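Periplasmic protein-probably involved in high-affinity Fe2+ transport (Escherichia coli F11, PDB 5I0Y) probably takes part in high-affinity ferrous iron uptake as a periplasmic protein, a transport role that requires its copper site. Local coordinates at residues Q25-E30 and M88-S93. The protein carries 1 engineered substitution. Residues are numbered along the deposited sequence; the frame is centred on the assembly and turned at random.
Sequences QPIDME and MPMVAS. With CU (copper (II) ion), chain D.
Bent at its last torsion (chi3 81°), Met90 swings its methyl group toward Met29, whose CG sits between the backbone N and the carbonyl carbon (chi1 78°) and whose chain then runs out fully extended. The two side chains cross at about a right angle, with Met90 CE 3.7 Å from Met29 SD. The result illustrates how a metal-binding thioether can be packed on its non-coordinating side: Met90 SD binds the copper(II) ion at 2.2 Å, while its methyl is held by apolar neighbours. Ile27 meets that methyl end to end, its CD1 lying 4.0 Å from Met90 CE. Ile27 CD1 is also 4.6 Å from the copper itself, an apolar methyl close to the metal but not bound to it. Beyond Met90, Met29 continues to Met88, and the two meet tip to tip: Met88 SD touches both Met29 CE and Met29 SD, at 3.6 Å each. Three thioethers cluster here, but Met90 alone binds the metal. Met29 SD stands 6.8 Å from the copper and Met88 SD 7.3 Å, so both serve here as packing groups. His44 and His97 join Met90 on the metal, and His127 of the second subunit completes the set, which makes the site a bridge between chains. Segment 25-30 is the irregular loop following strand 17-24, set across from the C-terminal part of strand 82-92 and joined to it by side chains alone; that strand pairs antiparallel with 95-102, and at Met90 and Val91 forms a parallel ladder with a strand of the second subunit, carrying the sheet across the interface.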
ATOM      1  N   GLN B  25      13.019 -12.383  13.308  1.00 14.11           N
ATOM      2  CA  GLN B  25      14.332 -11.788  13.529  1.00 15.91           C
ATOM      3  C   GLN B  25      14.434 -10.401  12.910  1.00 14.30           C
ATOM      4  O   GLN B  25      13.699 -10.085  11.963  1.00 13.92           O
ATOM      5  CB  GLN B  25      15.519 -12.678  13.103  1.00 19.77           C
ATOM      6  CG  GLN B  25      15.199 -13.904  12.277  1.00 24.07           C
ATOM      7  CD  GLN B  25      15.061 -13.632  10.789  1.00 26.35           C
ATOM      8  OE1 GLN B  25      14.940 -12.486  10.348  1.00 29.38           O
ATOM      9  NE2 GLN B  25      15.069 -14.703  10.001  1.00 27.37           N
ATOM     10  N   PRO B  26      15.327  -9.557  13.458  1.00 13.25           N
ATOM     11  CA  PRO B  26      15.557  -8.254  12.865  1.00 13.14           C
ATOM     12  C   PRO B  26      15.934  -8.390  11.387  1.00 12.51           C
ATOM     13  O   PRO B  26      16.514  -9.395  10.954  1.00 13.31           O
ATOM     14  CB  PRO B  26      16.725  -7.685  13.677  1.00 13.50           C
ATOM     15  CG  PRO B  26      16.630  -8.394  15.004  1.00 13.93           C
ATOM     16  CD  PRO B  26      16.165  -9.774  14.662  1.00 13.44           C
ATOM     17  N   ILE B  27      15.537  -7.385  10.619  1.00 11.60           N
ATOM     18  CA  ILE B  27      15.739  -7.363   9.180  1.00 11.46           C
ATOM     19  C   ILE B  27      16.529  -6.133   8.758  1.00 11.27           C
ATOM     20  O   ILE B  27      16.733  -5.198   9.533  1.00 12.53           O
ATOM     21  CB  ILE B  27      14.376  -7.419   8.451  1.00 11.14           C
ATOM     22  CG1 ILE B  27      13.464  -6.217   8.811  1.00 10.89           C
ATOM     23  CG2 ILE B  27      13.686  -8.739   8.753  1.00 11.45           C
ATOM     24  CD1 ILE B  27      13.753  -4.933   8.064  1.00 11.18           C
ATOM     25  N   ASP B  28      16.965  -6.157   7.500  1.00 11.17           N
ATOM     26  CA  ASP B  28      17.515  -4.986   6.837  1.00 11.42           C
ATOM     27  C   ASP B  28      16.489  -4.437   5.863  1.00 11.38           C
ATOM     28  O   ASP B  28      15.802  -5.191   5.183  1.00 11.47           O
ATOM     29  CB  ASP B  28      18.746  -5.362   5.996  1.00 11.62           C
ATOM     30  CG  ASP B  28      19.923  -5.871   6.810  1.00 12.97           C
ATOM     31  OD1 ASP B  28      19.985  -5.713   8.048  1.00 13.57           O
ATOM     32  OD2 ASP B  28      20.824  -6.430   6.144  1.00 13.59           O
ATOM     33  N   MET B  29      16.431  -3.120   5.783  1.00 12.25           N
ATOM     34  CA  MET B  29      15.526  -2.452   4.879  1.00 13.72           C
ATOM     35  C   MET B  29      16.211  -1.355   4.082  1.00 14.21           C
ATOM     36  O   MET B  29      17.272  -0.840   4.487  1.00 14.25           O
ATOM     37  CB  MET B  29      14.370  -1.842   5.680  1.00 15.35           C
ATOM     38  CG  MET B  29      14.753  -0.549   6.373  1.00 17.47           C
ATOM     39  SD  MET B  29      13.310   0.279   7.045  1.00 20.32           S
ATOM     40  CE  MET B  29      14.003   1.855   7.515  1.00 20.85           C
ATOM     41  N   GLU B  30      15.595  -0.989   2.964  1.00 14.85           N
ATOM     42  CA  GLU B  30      16.030   0.168   2.186  1.00 16.59           C
ATOM     43  C   GLU B  30      15.295   1.405   2.712  1.00 18.12           C
ATOM     44  O   GLU B  30      14.106   1.327   2.996  1.00 16.38           O
ATOM     45  CB  GLU B  30      15.695  -0.041   0.701  1.00 17.29           C
ATOM     46  CG  GLU B  30      16.230   1.063  -0.218  1.00 18.14           C
ATOM     47  CD  GLU B  30      15.655   1.062  -1.625  1.00 20.05           C
ATOM     48  OE1 GLU B  30      15.084   0.054  -2.058  1.00 19.54           O
ATOM     49  OE2 GLU B  30      15.793   2.101  -2.312  1.00 22.25           O
ATOM     50  N   MET B  88       6.434   1.366   9.763  1.00 10.85           N
ATOM     51  CA  MET B  88       6.485   1.826   8.377  1.00 11.10           C
ATOM     52  C   MET B  88       5.785   0.814   7.480  1.00  9.74           C
ATOM     53  O   MET B  88       5.778  -0.383   7.782  1.00  9.04           O
ATOM     54  CB  MET B  88       7.938   1.834   7.901  1.00 13.82           C
ATOM     55  CG  MET B  88       8.872   2.738   8.656  1.00 16.54           C
ATOM     56  SD  MET B  88      10.553   2.163   8.362  1.00 22.80           S
ATOM     57  CE  MET B  88      10.691   0.887   9.623  1.00 20.34           C
ATOM     58  N   PRO B  89       5.257   1.260   6.336  1.00  9.40           N
ATOM     59  CA  PRO B  89       4.856   0.313   5.296  1.00  9.08           C
ATOM     60  C   PRO B  89       6.094  -0.324   4.673  1.00  8.68           C
ATOM     61  O   PRO B  89       7.095   0.365   4.455  1.00  8.76           O
ATOM     62  CB  PRO B  89       4.113   1.184   4.260  1.00  9.13           C
ATOM     63  CG  PRO B  89       4.069   2.555   4.834  1.00  9.94           C
ATOM     64  CD  PRO B  89       5.135   2.649   5.881  1.00  9.79           C
ATOM     65  N   MET B  90       6.016  -1.636   4.457  1.00  8.37           N
ATOM     66  CA  MET B  90       7.176  -2.404   4.004  1.00  9.26           C
ATOM     67  C   MET B  90       6.739  -3.496   3.061  1.00  8.94           C
ATOM     68  O   MET B  90       5.570  -3.840   2.987  1.00  8.77           O
ATOM     69  CB  MET B  90       7.880  -3.062   5.189  1.00  9.80           C
ATOM     70  CG  MET B  90       8.167  -2.111   6.328  1.00 10.25           C
ATOM     71  SD  MET B  90       9.306  -2.746   7.576  1.00 11.69           S
ATOM     72  CE  MET B  90      10.866  -2.441   6.785  1.00 12.58           C
ATOM     73  N   VAL B  91       7.700  -4.030   2.310  1.00  9.34           N
ATOM     74  CA  VAL B  91       7.476  -5.244   1.546  1.00  9.03           C
ATOM     75  C   VAL B  91       8.642  -6.217   1.738  1.00  9.03           C
ATOM     76  O   VAL B  91       9.813  -5.818   1.677  1.00  9.59           O
ATOM     77  CB  VAL B  91       7.134  -4.961   0.061  1.00  9.34           C
ATOM     78  CG1 VAL B  91       8.295  -4.305  -0.672  1.00 10.01           C
ATOM     79  CG2 VAL B  91       6.638  -6.230  -0.632  1.00  9.45           C
ATOM     80  N   ALA B  92       8.294  -7.471   2.016  1.00  8.75           N
ATOM     81  CA  ALA B  92       9.277  -8.557   2.168  1.00  9.43           C
ATOM     82  C   ALA B  92       8.910  -9.657   1.188  1.00  9.71           C
ATOM     83  O   ALA B  92       7.977  -9.521   0.380  1.00  9.99           O
ATOM     84  CB  ALA B  92       9.265  -9.069   3.602  1.00  9.82           C
ATOM     85  N   SER B  93       9.622 -10.777   1.260  1.00 10.37           N
ATOM     86  CA  SER B  93       9.405 -11.829   0.261  1.00 11.16           C
ATOM     87  C   SER B  93       8.014 -12.455   0.291  1.00 11.53           C
ATOM     88  O   SER B  93       7.566 -12.991  -0.711  1.00 12.42           O
ATOM     89  CB  SER B  93      10.506 -12.895   0.353  1.00 12.52           C
ATOM     90  OG  SER B  93      10.401 -13.572   1.581  1.00 14.14           O
TER
HETATM   91 CU    CU D 202       9.128  -4.992   7.676  1.00  9.66          CU